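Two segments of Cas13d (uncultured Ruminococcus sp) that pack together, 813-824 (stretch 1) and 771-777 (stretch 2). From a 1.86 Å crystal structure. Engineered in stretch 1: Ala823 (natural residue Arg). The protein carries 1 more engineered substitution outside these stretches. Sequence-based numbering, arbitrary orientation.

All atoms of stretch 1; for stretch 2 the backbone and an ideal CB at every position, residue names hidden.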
# COMPACT_ATOMS: atom_id res chain seq x y z
N ASN A 813 -12.57 -31.85 4.17
CA ASN A 813 -12.20 -31.51 5.56
C ASN A 813 -12.99 -30.29 6.02
O ASN A 813 -13.10 -30.08 7.22
CB ASN A 813 -10.70 -31.34 5.70
CG ASN A 813 -10.02 -32.69 5.78
OD1 ASN A 813 -10.68 -33.68 6.04
ND2 ASN A 813 -8.73 -32.74 5.54
N ALA A 814 -13.43 -29.47 5.07
CA ALA A 814 -14.16 -28.23 5.35
C ALA A 814 -15.66 -28.43 5.17
O ALA A 814 -16.07 -29.53 4.88
CB ALA A 814 -13.66 -27.15 4.43
N ASP A 815 -16.42 -27.36 5.35
CA ASP A 815 -17.89 -27.36 5.18
C ASP A 815 -18.34 -25.93 4.85
O ASP A 815 -17.54 -25.02 4.95
CB ASP A 815 -18.61 -28.04 6.33
CG ASP A 815 -18.56 -27.27 7.63
OD1 ASP A 815 -18.42 -26.07 7.59
OD2 ASP A 815 -18.70 -27.89 8.66
N SER A 816 -19.58 -25.78 4.45
CA SER A 816 -20.10 -24.46 4.06
C SER A 816 -20.10 -23.51 5.25
O SER A 816 -19.91 -22.34 5.04
CB SER A 816 -21.44 -24.56 3.41
OG SER A 816 -22.37 -25.12 4.29
N SER A 817 -20.38 -24.02 6.44
CA SER A 817 -20.47 -23.14 7.63
C SER A 817 -19.11 -22.55 8.04
O SER A 817 -19.04 -21.36 8.20
CB SER A 817 -21.10 -23.88 8.77
OG SER A 817 -21.05 -23.12 9.95
N MET A 818 -18.08 -23.36 8.17
CA MET A 818 -16.76 -22.84 8.60
C MET A 818 -16.18 -21.89 7.54
O MET A 818 -15.52 -20.96 7.91
CB MET A 818 -15.78 -23.96 8.96
CG MET A 818 -15.32 -24.81 7.82
SD MET A 818 -14.04 -25.97 8.28
CE MET A 818 -15.02 -27.09 9.26
N THR A 819 -16.37 -22.19 6.26
CA THR A 819 -15.82 -21.33 5.18
C THR A 819 -16.53 -19.97 5.18
O THR A 819 -15.90 -18.99 4.84
CB THR A 819 -15.72 -22.08 3.85
OG1 THR A 819 -17.04 -22.46 3.50
CG2 THR A 819 -14.82 -23.28 3.92
N ARG A 820 -17.83 -19.96 5.46
CA ARG A 820 -18.58 -18.69 5.53
C ARG A 820 -18.05 -17.86 6.70
O ARG A 820 -17.92 -16.67 6.54
CB ARG A 820 -20.09 -18.93 5.66
CG ARG A 820 -20.90 -17.65 5.75
CD ARG A 820 -22.31 -17.75 5.22
NE ARG A 820 -23.02 -18.85 5.84
CZ ARG A 820 -23.15 -20.06 5.33
NH1 ARG A 820 -23.12 -20.25 4.03
NH2 ARG A 820 -23.33 -21.09 6.13
N LYS A 821 -17.79 -18.49 7.84
CA LYS A 821 -17.26 -17.76 9.01
C LYS A 821 -15.88 -17.18 8.68
O LYS A 821 -15.61 -16.07 9.07
CB LYS A 821 -17.16 -18.67 10.24
CG LYS A 821 -18.51 -19.11 10.79
CD LYS A 821 -18.45 -19.65 12.20
CE LYS A 821 -19.82 -19.90 12.78
NZ LYS A 821 -19.74 -20.28 14.21
N TYR A 822 -15.06 -17.96 7.99
CA TYR A 822 -13.70 -17.52 7.60
C TYR A 822 -13.81 -16.28 6.71
O TYR A 822 -13.15 -15.31 6.97
CB TYR A 822 -13.08 -18.65 6.79
CG TYR A 822 -11.61 -18.59 6.51
CD1 TYR A 822 -10.70 -18.15 7.45
CD2 TYR A 822 -11.11 -19.04 5.31
CE1 TYR A 822 -9.34 -18.13 7.18
CE2 TYR A 822 -9.77 -19.04 5.02
CZ TYR A 822 -8.87 -18.59 5.97
OH TYR A 822 -7.55 -18.60 5.68
N ALA A 823 -14.69 -16.32 5.73
CA ALA A 823 -14.85 -15.17 4.81
C ALA A 823 -15.28 -13.94 5.60
O ALA A 823 -14.78 -12.88 5.32
CB ALA A 823 -15.84 -15.51 3.74
N ASN A 824 -16.21 -14.11 6.53
CA ASN A 824 -16.69 -12.98 7.36
C ASN A 824 -15.55 -12.44 8.23
O ASN A 824 -15.42 -11.25 8.34
CB ASN A 824 -17.90 -13.39 8.18
CG ASN A 824 -19.12 -13.65 7.32
OD1 ASN A 824 -19.21 -13.17 6.20
ND2 ASN A 824 -20.06 -14.42 7.83
N UNK A 771 -22.81 -18.40 -4.50
CA UNK A 771 -21.50 -18.67 -3.86
C UNK A 771 -21.58 -18.69 -2.34
O UNK A 771 -21.04 -19.60 -1.75
CB UNK A 771 -20.48 -17.62 -4.29
N UNK A 772 -22.31 -17.75 -1.75
CA UNK A 772 -22.39 -17.62 -0.27
C UNK A 772 -23.03 -18.85 0.38
O UNK A 772 -22.78 -19.06 1.54
CB UNK A 772 -23.19 -16.37 0.11
N UNK A 773 -23.82 -19.62 -0.35
CA UNK A 773 -24.44 -20.86 0.20
C UNK A 773 -23.32 -21.84 0.55
O UNK A 773 -23.49 -22.59 1.49
CB UNK A 773 -25.42 -21.49 -0.80
N UNK A 774 -22.30 -21.90 -0.28
CA UNK A 774 -21.14 -22.78 -0.05
C UNK A 774 -19.96 -22.19 -0.81
O UNK A 774 -19.90 -22.39 -2.00
CB UNK A 774 -21.42 -24.22 -0.50
N UNK A 775 -19.01 -21.60 -0.10
CA UNK A 775 -17.83 -20.95 -0.71
C UNK A 775 -16.95 -21.97 -1.45
O UNK A 775 -16.25 -21.57 -2.35
CB UNK A 775 -17.00 -20.24 0.36
N UNK A 776 -17.06 -23.24 -1.10
CA UNK A 776 -16.21 -24.30 -1.71
C UNK A 776 -16.69 -24.71 -3.10
O UNK A 776 -15.99 -25.46 -3.73
CB UNK A 776 -16.18 -25.54 -0.81
N UNK A 777 -17.81 -24.18 -3.56
CA UNK A 777 -18.44 -24.67 -4.82
C UNK A 777 -17.54 -24.53 -6.05
O UNK A 777 -17.59 -25.41 -6.89
CB UNK A 777 -19.74 -23.91 -5.08

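Position 771 lies in a 3-10 segment (phi/psi -60/-43), and its ideal CB has no atom of stretch 1 within 5.5 Å. The contact therefore sets no preference there; the deposited residue is Leu771, whose side chain is out of reach of stretch 1.

At 772 the CA-to-CB bond points sideways, and the ideal CB lies 5.4 Å from Arg820 CD. That leaves room for many side chains, polar or long, since what stretch 1 engages here is the backbone: Arg820 NH1 donates to the carbonyl O of this residue at 2.8 Å, with an N-H...acceptor angle of 141°. The residue is Lys772. The end of its side chain leads away from stretch 1, and NZ makes a weak hydrogen bond of 3.3 Å to the OH of residue 775.

Position 773 directs its CB away, with the ideal CB 5.5 Å from Arg820 NH1, so small or polar residues would all do. The deposited Asn773 presents its O to Arg820 NH1 at 3.5 Å, a weak hydrogen bond, and to Ser816 CB at 3.4 Å. Both carbonyls, 772 and 773, lie at the edge of the Arg820 guanidinium, near its plane, where its N-H bonds point.

Position 774 is extended (phi/psi -156/107) and begins a type I turn to 777, closed by the N of 777 donating to its O at 3.2 Å. Its CA is 4.6 Å from Ser816 CA, and the ideal CB is 3.9 Å from Ser816 CB, so a compact side chain is favoured; Asp, Asn, Ser or Thr could also cap the following turn. It is Asp774: OD1 accepts from the backbone N of residue 776 at 3.1 Å and lies 3.7 Å from Ser816 CB.

At 775 the CB points toward the helix; the ideal CB lies 3.8 Å from Thr819 OG1 and 5.2 Å from Arg820 N. Farther along, Ala823, an engineered residue, offers a methyl group, and a flat, broad side chain could lie along this helical surface; Tyr, Phe or a long aliphatic would suit. With chi1 -84° (m) and chi2 -83°, the Tyr775 ring lies with one face under Ala823 CB, which is 4.2 Å from the ring centroid and 22° off the normal, a CH-pi contact. Arg820 CA approaches Tyr775 CD2 at 3.9 Å. Tyr775 N donates to water 1 (2.8 Å), which donates to Ser816 O (2.7 Å), bridging the stretches.

Position 776 also points toward stretch 1, but its ideal CB is still 5.4 Å from Thr819 OG1, leaving space for a long chain to reach Ala814 and Asp815; Arg, Lys, Gln or Met would fit. Arg776 extends there: CG packs 4.0 Å from Thr819 CG2, CD 3.9 Å from Ala814 CB. One guanidinium face covers Asp815 C, 3.6 Å from NE, while NE and NH2 bind Asp774 OD1 (3.0 Å) and OD2 (2.9 Å), a salt bridge.

Position 777 is helical and its CB is out of reach, so stretch 1 sets no preference; it is Ile777.

Stretch 2 771-777: LKNDYRI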
# COMPACT_ATOMS: atom_id res chain seq x y z
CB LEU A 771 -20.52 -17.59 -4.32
CG LEU A 771 -19.13 -17.69 -3.69
CD1 LEU A 771 -18.45 -18.98 -4.08
CD2 LEU A 771 -18.30 -16.50 -4.11
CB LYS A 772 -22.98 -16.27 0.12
CG LYS A 772 -22.23 -15.07 -0.44
CD LYS A 772 -22.38 -13.79 0.37
CE LYS A 772 -21.56 -12.63 -0.17
NZ LYS A 772 -20.44 -13.09 -1.03
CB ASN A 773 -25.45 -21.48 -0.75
CG ASN A 773 -26.72 -20.67 -0.90
OD1 ASN A 773 -27.02 -19.82 -0.07
ND2 ASN A 773 -27.48 -20.92 -1.95
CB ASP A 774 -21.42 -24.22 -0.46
CG ASP A 774 -20.35 -25.20 -0.03
OD1 ASP A 774 -19.32 -24.75 0.44
OD2 ASP A 774 -20.57 -26.39 -0.17
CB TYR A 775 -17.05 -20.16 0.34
CG TYR A 775 -17.58 -18.78 0.59
CD1 TYR A 775 -17.23 -17.72 -0.22
CD2 TYR A 775 -18.44 -18.53 1.63
CE1 TYR A 775 -17.72 -16.45 0.01
CE2 TYR A 775 -18.94 -17.26 1.87
CZ TYR A 775 -18.57 -16.22 1.06
OH TYR A 775 -19.05 -14.98 1.29
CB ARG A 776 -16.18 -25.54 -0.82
CG ARG A 776 -15.80 -25.30 0.63
CD ARG A 776 -16.05 -26.53 1.47
NE ARG A 776 -17.45 -26.89 1.49
CZ ARG A 776 -17.91 -28.12 1.56
NH1 ARG A 776 -17.09 -29.12 1.83
NH2 ARG A 776 -19.18 -28.36 1.36
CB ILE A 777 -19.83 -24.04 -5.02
CG1 ILE A 777 -20.62 -24.70 -6.15
CG2 ILE A 777 -19.73 -22.55 -5.21
CD1 ILE A 777 -20.88 -26.15 -5.96
O HOH W 1 -19.85 -21.27 2.58
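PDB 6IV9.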